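Local coordinates for structural protein ORF273 (PDB 4ART) that is a structural protein of the Acidianus two-tailed virus particle, stable to heat and acid, whose detailed molecular role is not established, at residues K138-A143 with N158-D163; D27-A32 with T245-C250; Y58-R63 with Y88-T93. All blocks are in the same frame, centred on the assembly; numbering follows the deposited sequence.

Interaction 1. Residues K138-A143 with N158-D163; sequences KYYIHA and NIYDID
Strands 139-146 and 154-161 form a beta hairpin in the middle of the mixed sheet, and these six-residue segments are its end far from the turn. Tyr140 pairs with Tyr160 and His142 with Asn158 as antiparallel hydrogen-bonded pairs. One more backbone bond follows at the start of helix 162-168: Ile162 N donates to Lys138 O in the carbonyl plane at 3.0 Å.

On one face, Tyr140 and Tyr160 lie side by side and point the same way. Tyr140 has CG anti to the backbone N (chi1 167°). Tyr160 has CG beside its backbone N (chi1 -59°). The rings meet obliquely, planes 40° apart, and Tyr160 CD1 touches the edge of the Tyr140 ring at CD2 at 3.6 Å. Ile162 CG1 meets Tyr140 CB at 3.9 Å, while its CD1 lies against the Tyr139 backbone. Tyr140 OH bonds to Glu92 of the next strand, and Asn158 OD1 to Gln248 on the other side.

On the opposite face, Ile159 CG2 packs against Tyr139 CD1 at 3.4 Å, and Ile159 CG1 meets Ile141 CG1 at 4.0 Å. Helix 23-44 covers this face with Glu28 and Leu31.

Asp161 is the N-cap of helix 162-168. Its OD1 accepts from Ser164 N, which leaves OD2 to face Lys138. The charges stay beyond salt-bridge range, with NZ of Lys138 4.2 Å from OD2 of Asp161. A water joins them, accepting from Lys138 NZ at 2.8 Å and donating to Asp161 OD2 at 2.5 Å.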
loop_
_atom_site.group_PDB
_atom_site.type_symbol
_atom_site.label_atom_id
_atom_site.label_comp_id
_atom_site.label_asym_id
_atom_site.label_seq_id
_atom_site.Cartn_x
_atom_site.Cartn_y
_atom_site.Cartn_z
ATOM N N LYS A 138 1.985 15.146 -18.113
ATOM C CA LYS A 138 1.855 16.382 -17.332
ATOM C C LYS A 138 1.172 16.113 -15.985
ATOM O O LYS A 138 1.541 16.715 -14.976
ATOM C CB LYS A 138 1.084 17.439 -18.127
ATOM C CG LYS A 138 1.109 18.843 -17.505
ATOM C CD LYS A 138 0.404 19.847 -18.386
ATOM C CE LYS A 138 0.263 21.212 -17.765
ATOM N NZ LYS A 138 1.507 22.013 -17.920
ATOM N N TYR A 139 0.180 15.204 -15.966
ATOM C CA TYR A 139 -0.614 14.960 -14.772
ATOM C C TYR A 139 -0.633 13.570 -14.230
ATOM O O TYR A 139 -0.587 12.586 -14.968
ATOM C CB TYR A 139 -2.070 15.399 -15.009
ATOM C CG TYR A 139 -2.245 16.884 -15.276
ATOM C CD1 TYR A 139 -2.293 17.795 -14.232
ATOM C CD2 TYR A 139 -2.441 17.361 -16.571
ATOM C CE1 TYR A 139 -2.500 19.157 -14.469
ATOM C CE2 TYR A 139 -2.638 18.722 -16.825
ATOM C CZ TYR A 139 -2.662 19.619 -15.769
ATOM O OH TYR A 139 -2.845 20.971 -15.982
ATOM N N TYR A 140 -0.722 13.504 -12.902
ATOM C CA TYR A 140 -0.934 12.273 -12.179
ATOM C C TYR A 140 -2.336 12.392 -11.577
ATOM O O TYR A 140 -2.638 13.372 -10.897
ATOM C CB TYR A 140 0.133 12.004 -11.092
ATOM C CG TYR A 140 -0.302 10.876 -10.167
ATOM C CD1 TYR A 140 -0.141 9.552 -10.530
ATOM C CD2 TYR A 140 -0.982 11.144 -8.978
ATOM C CE1 TYR A 140 -0.612 8.515 -9.717
ATOM C CE2 TYR A 140 -1.478 10.124 -8.174
ATOM C CZ TYR A 140 -1.278 8.810 -8.535
ATOM O OH TYR A 140 -1.738 7.842 -7.671
ATOM N N ILE A 141 -3.194 11.404 -11.854
ATOM C CA ILE A 141 -4.584 11.444 -11.368
ATOM C C ILE A 141 -4.870 10.264 -10.447
ATOM O O ILE A 141 -4.627 9.116 -10.801
ATOM C CB ILE A 141 -5.612 11.531 -12.544
ATOM C CG1 ILE A 141 -5.291 12.710 -13.479
ATOM C CG2 ILE A 141 -7.044 11.585 -12.029
ATOM C CD1 ILE A 141 -6.220 12.841 -14.732
ATOM N N HIS A 142 -5.392 10.565 -9.269
ATOM C CA HIS A 142 -5.796 9.558 -8.311
ATOM C C HIS A 142 -7.293 9.627 -8.177
ATOM O O HIS A 142 -7.814 10.661 -7.752
ATOM C CB HIS A 142 -5.104 9.761 -6.953
ATOM C CG HIS A 142 -5.352 8.625 -5.978
ATOM N ND1 HIS A 142 -5.210 8.811 -4.630
ATOM C CD2 HIS A 142 -5.669 7.313 -6.194
ATOM C CE1 HIS A 142 -5.478 7.640 -4.057
ATOM N NE2 HIS A 142 -5.764 6.708 -4.948
ATOM N N ALA A 143 -7.986 8.568 -8.640
ATOM C CA ALA A 143 -9.443 8.444 -8.571
ATOM C C ALA A 143 -9.781 7.470 -7.467
ATOM O O ALA A 143 -9.171 6.415 -7.388
ATOM C CB ALA A 143 -10.011 7.964 -9.897
ATOM N N ASN A 158 -8.651 13.369 -7.966
ATOM C CA ASN A 158 -7.570 14.284 -7.543
ATOM C C ASN A 158 -6.532 14.402 -8.642
ATOM O O ASN A 158 -5.912 13.413 -8.994
ATOM C CB ASN A 158 -6.900 13.772 -6.242
ATOM C CG ASN A 158 -7.808 13.898 -5.044
ATOM O OD1 ASN A 158 -8.454 14.897 -4.848
ATOM N ND2 ASN A 158 -8.169 12.797 -4.423
ATOM N N ILE A 159 -6.328 15.618 -9.162
ATOM C CA ILE A 159 -5.390 15.889 -10.240
ATOM C C ILE A 159 -4.160 16.632 -9.742
ATOM O O ILE A 159 -4.254 17.763 -9.269
ATOM C CB ILE A 159 -6.108 16.592 -11.421
ATOM C CG1 ILE A 159 -7.310 15.741 -11.908
ATOM C CG2 ILE A 159 -5.128 16.850 -12.529
ATOM C CD1 ILE A 159 -8.276 16.467 -12.713
ATOM N N TYR A 160 -2.990 16.012 -9.915
ATOM C CA TYR A 160 -1.706 16.586 -9.489
ATOM C C TYR A 160 -0.882 16.908 -10.711
ATOM O O TYR A 160 -0.776 16.090 -11.616
ATOM C CB TYR A 160 -0.918 15.558 -8.634
ATOM C CG TYR A 160 -1.634 15.088 -7.384
ATOM C CD1 TYR A 160 -2.526 14.020 -7.427
ATOM C CD2 TYR A 160 -1.452 15.739 -6.161
ATOM C CE1 TYR A 160 -3.215 13.609 -6.289
ATOM C CE2 TYR A 160 -2.116 15.323 -5.015
ATOM C CZ TYR A 160 -3.007 14.268 -5.085
ATOM O OH TYR A 160 -3.630 13.845 -3.941
ATOM N N ASP A 161 -0.244 18.058 -10.696
ATOM C CA ASP A 161 0.701 18.495 -11.722
ATOM C C ASP A 161 2.018 17.832 -11.313
ATOM O O ASP A 161 2.504 18.085 -10.214
ATOM C CB ASP A 161 0.848 20.038 -11.706
ATOM C CG ASP A 161 1.851 20.549 -12.731
ATOM O OD1 ASP A 161 3.039 20.627 -12.410
ATOM O OD2 ASP A 161 1.455 20.810 -13.861
ATOM N N ILE A 162 2.586 16.990 -12.179
ATOM C CA ILE A 162 3.806 16.230 -11.880
ATOM C C ILE A 162 5.025 17.107 -11.558
ATOM O O ILE A 162 5.718 16.818 -10.594
ATOM C CB ILE A 162 4.070 15.105 -12.953
ATOM C CG1 ILE A 162 2.918 14.052 -12.915
ATOM C CG2 ILE A 162 5.467 14.449 -12.771
ATOM C CD1 ILE A 162 2.859 13.109 -14.042
ATOM N N ASP A 163 5.269 18.170 -12.339
ATOM C CA ASP A 163 6.393 19.090 -12.123
ATOM C C ASP A 163 6.343 19.732 -10.753
ATOM O O ASP A 163 7.366 19.819 -10.074
ATOM C CB ASP A 163 6.381 20.231 -13.167
ATOM C CG ASP A 163 6.670 19.838 -14.591
ATOM O OD1 ASP A 163 7.252 18.751 -14.799
ATOM O OD2 ASP A 163 6.370 20.648 -15.502
HETATM O O HOH W 1 3.584 18.409 -15.131
HETATM O O HOH W 2 3.040 21.090 -15.794
HETATM O O HOH W 3 -1.479 22.302 -14.038
HETATM O O HOH W 4 -5.645 11.963 -3.735
#

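Interaction 2. Residues D27-A32 with T245-C250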
loop_
_atom_site.group_PDB
_atom_site.type_symbol
_atom_site.label_atom_id
_atom_site.label_comp_id
_atom_site.label_asym_id
_atom_site.label_seq_id
_atom_site.Cartn_x
_atom_site.Cartn_y
_atom_site.Cartn_z
ATOM N N ASP A 27 -8.422 22.535 -18.363
ATOM C CA ASP A 27 -7.882 21.203 -18.708
ATOM C C ASP A 27 -8.146 20.201 -17.608
ATOM O O ASP A 27 -8.483 19.047 -17.901
ATOM C CB ASP A 27 -6.368 21.266 -18.960
ATOM C CG ASP A 27 -5.920 21.744 -20.336
ATOM O OD1 ASP A 27 -6.802 22.063 -21.181
ATOM O OD2 ASP A 27 -4.690 21.791 -20.575
ATOM N N GLU A 28 -8.002 20.627 -16.332
ATOM C CA GLU A 28 -8.217 19.730 -15.196
ATOM C C GLU A 28 -9.674 19.345 -15.062
ATOM O O GLU A 28 -9.954 18.194 -14.785
ATOM C CB GLU A 28 -7.659 20.319 -13.902
ATOM C CG GLU A 28 -6.145 20.453 -13.949
ATOM C CD GLU A 28 -5.560 21.279 -12.826
ATOM O OE1 GLU A 28 -5.885 22.482 -12.712
ATOM O OE2 GLU A 28 -4.794 20.705 -12.031
ATOM N N GLU A 29 -10.603 20.281 -15.340
ATOM C CA GLU A 29 -12.034 19.963 -15.296
ATOM C C GLU A 29 -12.352 18.919 -16.373
ATOM O O GLU A 29 -13.071 17.964 -16.098
ATOM C CB GLU A 29 -12.885 21.233 -15.481
ATOM C CG GLU A 29 -14.330 21.100 -15.007
ATOM C CD GLU A 29 -14.565 20.912 -13.519
ATOM O OE1 GLU A 29 -13.977 21.671 -12.714
ATOM O OE2 GLU A 29 -15.390 20.040 -13.162
ATOM N N LYS A 30 -11.785 19.099 -17.588
ATOM C CA LYS A 30 -11.920 18.176 -18.728
ATOM C C LYS A 30 -11.394 16.789 -18.372
ATOM O O LYS A 30 -12.048 15.795 -18.662
ATOM C CB LYS A 30 -11.205 18.726 -19.968
ATOM C CG LYS A 30 -11.971 19.879 -20.612
ATOM C CD LYS A 30 -11.106 20.645 -21.622
ATOM C CE LYS A 30 -11.755 21.917 -22.125
ATOM N NZ LYS A 30 -10.976 22.537 -23.238
ATOM N N LEU A 31 -10.239 16.731 -17.715
ATOM C CA LEU A 31 -9.613 15.474 -17.311
ATOM C C LEU A 31 -10.465 14.701 -16.308
ATOM O O LEU A 31 -10.562 13.486 -16.421
ATOM C CB LEU A 31 -8.194 15.722 -16.739
ATOM C CG LEU A 31 -7.094 16.034 -17.765
ATOM C CD1 LEU A 31 -5.867 16.609 -17.062
ATOM C CD2 LEU A 31 -6.717 14.780 -18.597
ATOM N N ALA A 32 -11.064 15.404 -15.322
ATOM C CA ALA A 32 -11.916 14.792 -14.301
ATOM C C ALA A 32 -13.189 14.190 -14.929
ATOM O O ALA A 32 -13.564 13.085 -14.566
ATOM C CB ALA A 32 -12.266 15.805 -13.237
ATOM N N THR A 245 -1.679 22.065 -4.240
ATOM C CA THR A 245 -3.034 21.614 -3.990
ATOM C C THR A 245 -3.516 20.851 -5.260
ATOM O O THR A 245 -3.436 21.422 -6.366
ATOM C CB THR A 245 -3.968 22.847 -3.693
ATOM O OG1 THR A 245 -3.394 23.645 -2.670
ATOM C CG2 THR A 245 -5.321 22.421 -3.215
ATOM N N PRO A 246 -4.026 19.599 -5.134
ATOM C CA PRO A 246 -4.592 18.932 -6.318
ATOM C C PRO A 246 -5.926 19.565 -6.745
ATOM O O PRO A 246 -6.636 20.110 -5.916
ATOM C CB PRO A 246 -4.857 17.495 -5.832
ATOM C CG PRO A 246 -5.120 17.626 -4.416
ATOM C CD PRO A 246 -4.247 18.789 -3.918
ATOM N N TYR A 247 -6.270 19.473 -8.018
ATOM C CA TYR A 247 -7.561 19.934 -8.484
ATOM C C TYR A 247 -8.468 18.761 -8.178
ATOM O O TYR A 247 -8.235 17.646 -8.645
ATOM C CB TYR A 247 -7.498 20.211 -9.969
ATOM C CG TYR A 247 -8.687 20.954 -10.504
ATOM C CD1 TYR A 247 -8.691 22.345 -10.573
ATOM C CD2 TYR A 247 -9.789 20.268 -11.018
ATOM C CE1 TYR A 247 -9.744 23.033 -11.163
ATOM C CE2 TYR A 247 -10.830 20.941 -11.635
ATOM C CZ TYR A 247 -10.807 22.324 -11.696
ATOM O OH TYR A 247 -11.857 22.993 -12.246
ATOM N N GLN A 248 -9.437 18.984 -7.299
ATOM C CA GLN A 248 -10.290 17.918 -6.780
ATOM C C GLN A 248 -11.733 18.004 -7.261
ATOM O O GLN A 248 -12.379 19.044 -7.092
ATOM C CB GLN A 248 -10.195 17.938 -5.250
ATOM C CG GLN A 248 -10.858 16.768 -4.540
ATOM C CD GLN A 248 -10.528 16.819 -3.065
ATOM O OE1 GLN A 248 -11.402 17.080 -2.245
ATOM N NE2 GLN A 248 -9.247 16.595 -2.692
ATOM N N VAL A 249 -12.229 16.920 -7.912
ATOM C CA VAL A 249 -13.621 16.873 -8.435
ATOM C C VAL A 249 -14.339 15.658 -7.856
ATOM O O VAL A 249 -13.780 14.558 -7.874
ATOM C CB VAL A 249 -13.742 16.966 -9.992
ATOM C CG1 VAL A 249 -15.192 17.034 -10.450
ATOM C CG2 VAL A 249 -12.962 18.143 -10.539
ATOM N N CYS A 250 -15.569 15.870 -7.324
ATOM C CA CYS A 250 -16.356 14.839 -6.658
ATOM C C CYS A 250 -17.716 14.592 -7.276
ATOM O O CYS A 250 -18.266 15.451 -7.955
ATOM C CB CYS A 250 -16.437 15.065 -5.151
ATOM S SG CYS A 250 -14.836 15.261 -4.345
#
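One face of the Tyr247 ring is packed by Glu28 CB, which makes a CH-pi contact 3.7 Å from the ring centroid. At the ring edge, in its plane, sits Glu29 OE1. The two glutamates thus take different parts of one tyrosine. The Glu28 carboxylate lies by the root of the ring: OE2 comes to 3.4 Å from Tyr247 CB, and OE1 lies near CD1. The carboxylate and ring planes are 31° apart.

Glu29 leaves the helix to one side rather than at the strand, with CG anti to the backbone N. A bend at chi2 (66°) brings its carboxylate round to the ring tip. There Tyr247 OH donates to Glu29 OE1 on the anti lone pair, at a short 2.5 Å. The Glu29 carboxylate is turned 70° from the ring plane. Tyr247 itself has CG anti to the backbone N, which extends the ring toward the helix.

One helical turn on, Ala32 CB touches Val249 CG2 at 3.6 Å. Val249 CG2 also lies near Glu29 OE2. Leu31 turns to the neighbouring strands, against Tyr139, Ile141 and Ile159. Strand 247-253 carries Cys250, disulfide-bonded to Cys263. The axes of helix 27-32 and strand 247-250 come within 9.1 Å. The whole is a helix packed on one face of a mixed beta sheet.

Interaction 3. Residues Y58-R63 with Y88-T93; sequences YYYILR and YAFVET
A classic beta bulge interrupts this antiparallel strand pair: Tyr88 and Ala89 both face Ile61. Ile61 O accepts two backbone bonds, from Tyr88 N at 2.8 Å and from Ala89 N at 3.0 Å. Beyond the bulge the pairing of strands 58-62 and 87-96 in the mixed sheet is regular, with Ile61 N giving to Ala89 O and Tyr59 and Val91 bonded both ways.

One face carries an aromatic cluster. Phe90 has CG anti to the backbone N (chi1 175°), and Tyr58 and Tyr60 have CG beside theirs. Both tyrosines meet Phe90 rim to rim. Tyr58 CD1 touches Phe90 CZ at 3.6 Å with the planes 16° apart, and Tyr60 CE1 touches CD1 of Phe90 at 3.5 Å. Phe119 adds an edge-to-face contact to Phe90. Tyr60 OH bonds to Asp74, and Glu92 CG packs on Tyr58 CE1.

The other face holds Tyr59, Ile61, Ala89 and Val91. Tyr59 CB lies 3.9 Å from Val91 CB, and Thr93 OG1 sits at the edge of the Tyr59 ring. Ile61 CB lies 4.0 Å from Ala89 CB, and Ile61 CD1 meets Val91 CG2. Leu31, Ile34 and Val35 of helix 23-44 close over Ile61.

At the strand end Arg63 bends at chi2 and lays its guanidinium flat on the Tyr88 ring. The planes are 13° apart, and this cation-pi pair puts Arg63 CZ 4.4 Å from the Tyr88 ring centroid.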
loop_
_atom_site.group_PDB
_atom_site.type_symbol
_atom_site.label_atom_id
_atom_site.label_comp_id
_atom_site.label_asym_id
_atom_site.label_seq_id
_atom_site.Cartn_x
_atom_site.Cartn_y
_atom_site.Cartn_z
ATOM N N TYR A 58 -5.664 1.116 -13.586
ATOM C CA TYR A 58 -4.697 2.039 -14.170
ATOM C C TYR A 58 -5.061 2.427 -15.585
ATOM O O TYR A 58 -5.454 1.568 -16.376
ATOM C CB TYR A 58 -3.265 1.475 -14.093
ATOM C CG TYR A 58 -2.819 1.158 -12.681
ATOM C CD1 TYR A 58 -2.361 2.159 -11.833
ATOM C CD2 TYR A 58 -2.892 -0.139 -12.180
ATOM C CE1 TYR A 58 -1.979 1.879 -10.524
ATOM C CE2 TYR A 58 -2.510 -0.432 -10.868
ATOM C CZ TYR A 58 -2.041 0.578 -10.048
ATOM O OH TYR A 58 -1.670 0.298 -8.756
ATOM N N TYR A 59 -4.943 3.721 -15.895
ATOM C CA TYR A 59 -5.272 4.228 -17.219
ATOM C C TYR A 59 -4.305 5.284 -17.681
ATOM O O TYR A 59 -3.672 5.953 -16.866
ATOM C CB TYR A 59 -6.647 4.909 -17.223
ATOM C CG TYR A 59 -7.812 4.060 -16.794
ATOM C CD1 TYR A 59 -8.572 3.363 -17.729
ATOM C CD2 TYR A 59 -8.243 4.057 -15.469
ATOM C CE1 TYR A 59 -9.673 2.610 -17.343
ATOM C CE2 TYR A 59 -9.341 3.304 -15.071
ATOM C CZ TYR A 59 -10.058 2.598 -16.014
ATOM O OH TYR A 59 -11.147 1.890 -15.622
ATOM N N TYR A 60 -4.268 5.500 -19.002
ATOM C CA TYR A 60 -3.562 6.629 -19.576
ATOM C C TYR A 60 -4.587 7.528 -20.270
ATOM O O TYR A 60 -5.527 7.037 -20.894
ATOM C CB TYR A 60 -2.525 6.198 -20.609
ATOM C CG TYR A 60 -1.407 5.308 -20.099
ATOM C CD1 TYR A 60 -0.653 5.668 -18.988
ATOM C CD2 TYR A 60 -1.015 4.178 -20.808
ATOM C CE1 TYR A 60 0.418 4.878 -18.553
ATOM C CE2 TYR A 60 0.058 3.396 -20.393
ATOM C CZ TYR A 60 0.760 3.736 -19.252
ATOM O OH TYR A 60 1.806 2.940 -18.841
ATOM N N ILE A 61 -4.402 8.834 -20.167
ATOM C CA ILE A 61 -5.204 9.800 -20.893
ATOM C C ILE A 61 -4.238 10.398 -21.891
ATOM O O ILE A 61 -3.139 10.838 -21.522
ATOM C CB ILE A 61 -5.966 10.871 -20.048
ATOM C CG1 ILE A 61 -6.850 10.200 -18.977
ATOM C CG2 ILE A 61 -6.822 11.784 -20.954
ATOM C CD1 ILE A 61 -7.544 11.157 -17.992
ATOM N N LEU A 62 -4.630 10.342 -23.166
ATOM C CA LEU A 62 -3.835 10.848 -24.262
ATOM C C LEU A 62 -4.075 12.330 -24.427
ATOM O O LEU A 62 -5.012 12.892 -23.833
ATOM C CB LEU A 62 -4.089 10.054 -25.566
ATOM C CG LEU A 62 -3.597 8.593 -25.607
ATOM C CD1 LEU A 62 -3.529 8.074 -27.024
ATOM C CD2 LEU A 62 -2.385 8.313 -24.726
ATOM N N ARG A 63 -3.192 12.983 -25.178
ATOM C CA ARG A 63 -3.220 14.425 -25.376
ATOM C C ARG A 63 -4.538 14.852 -26.094
ATOM O O ARG A 63 -5.009 15.955 -25.882
ATOM C CB ARG A 63 -1.911 14.830 -26.113
ATOM C CG ARG A 63 -1.539 16.303 -26.094
ATOM C CD ARG A 63 -1.074 16.867 -24.764
ATOM N NE ARG A 63 -0.997 18.332 -24.799
ATOM C CZ ARG A 63 -2.032 19.157 -24.640
ATOM N NH1 ARG A 63 -3.253 18.671 -24.428
ATOM N NH2 ARG A 63 -1.857 20.472 -24.700
ATOM N N TYR A 88 -0.550 11.788 -21.755
ATOM C CA TYR A 88 -0.654 13.115 -21.147
ATOM C C TYR A 88 -0.897 13.038 -19.621
ATOM O O TYR A 88 -0.397 13.880 -18.863
ATOM C CB TYR A 88 -1.802 13.868 -21.827
ATOM C CG TYR A 88 -1.999 15.299 -21.384
ATOM C CD1 TYR A 88 -0.947 16.208 -21.416
ATOM C CD2 TYR A 88 -3.257 15.768 -21.012
ATOM C CE1 TYR A 88 -1.140 17.550 -21.081
ATOM C CE2 TYR A 88 -3.462 17.113 -20.675
ATOM C CZ TYR A 88 -2.399 17.996 -20.713
ATOM O OH TYR A 88 -2.580 19.311 -20.382
ATOM N N ALA A 89 -1.679 12.039 -19.182
ATOM C CA ALA A 89 -2.016 11.827 -17.774
ATOM C C ALA A 89 -2.053 10.353 -17.449
ATOM O O ALA A 89 -2.472 9.536 -18.281
ATOM C CB ALA A 89 -3.362 12.473 -17.437
ATOM N N PHE A 90 -1.594 10.012 -16.237
ATOM C CA PHE A 90 -1.606 8.648 -15.699
ATOM C C PHE A 90 -2.676 8.617 -14.609
ATOM O O PHE A 90 -2.722 9.510 -13.781
ATOM C CB PHE A 90 -0.227 8.276 -15.138
ATOM C CG PHE A 90 -0.158 6.930 -14.462
ATOM C CD1 PHE A 90 -0.219 5.757 -15.203
ATOM C CD2 PHE A 90 -0.019 6.835 -13.087
ATOM C CE1 PHE A 90 -0.146 4.510 -14.575
ATOM C CE2 PHE A 90 0.051 5.595 -12.459
ATOM C CZ PHE A 90 0.012 4.433 -13.205
ATOM N N VAL A 91 -3.569 7.626 -14.653
ATOM C CA VAL A 91 -4.678 7.510 -13.711
ATOM C C VAL A 91 -4.499 6.252 -12.861
ATOM O O VAL A 91 -4.329 5.171 -13.397
ATOM C CB VAL A 91 -6.062 7.494 -14.424
ATOM C CG1 VAL A 91 -7.210 7.548 -13.419
ATOM C CG2 VAL A 91 -6.188 8.607 -15.444
ATOM N N GLU A 92 -4.562 6.413 -11.533
ATOM C CA GLU A 92 -4.536 5.320 -10.573
ATOM C C GLU A 92 -5.895 5.330 -9.857
ATOM O O GLU A 92 -6.255 6.315 -9.200
ATOM C CB GLU A 92 -3.372 5.480 -9.581
ATOM C CG GLU A 92 -3.371 4.470 -8.447
ATOM C CD GLU A 92 -2.097 4.375 -7.625
ATOM O OE1 GLU A 92 -1.189 5.221 -7.804
ATOM O OE2 GLU A 92 -2.012 3.448 -6.787
ATOM N N THR A 93 -6.642 4.238 -9.987
ATOM C CA THR A 93 -7.943 4.093 -9.350
ATOM C C THR A 93 -7.862 3.157 -8.145
ATOM O O THR A 93 -7.396 2.025 -8.263
ATOM C CB THR A 93 -8.986 3.653 -10.368
ATOM O OG1 THR A 93 -8.898 4.526 -11.491
ATOM C CG2 THR A 93 -10.398 3.667 -9.804
#

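Overall arrangement
The chain begins with helix 23-44, which supplies the first half of interaction 2. Strand 58-62 follows, and interaction 3 closes when strand 87-96 returns beside it, past strand 67-69 and helix 70-78. Interaction 1 comes later, as a hairpin with a short connection. Only at residues 245-250 does interaction 2 close, so its long loop encloses the other two, which stand in series. All three reach one mixed sheet. Strand 87-96 runs parallel to its neighbour 139-146, joining interactions 3 and 1. Strand 154-161 borders 247-253, joining 1 and 2. Helix 23-44 packs on one face of the sheet, with Leu31 reaching residues of interactions 1 and 3.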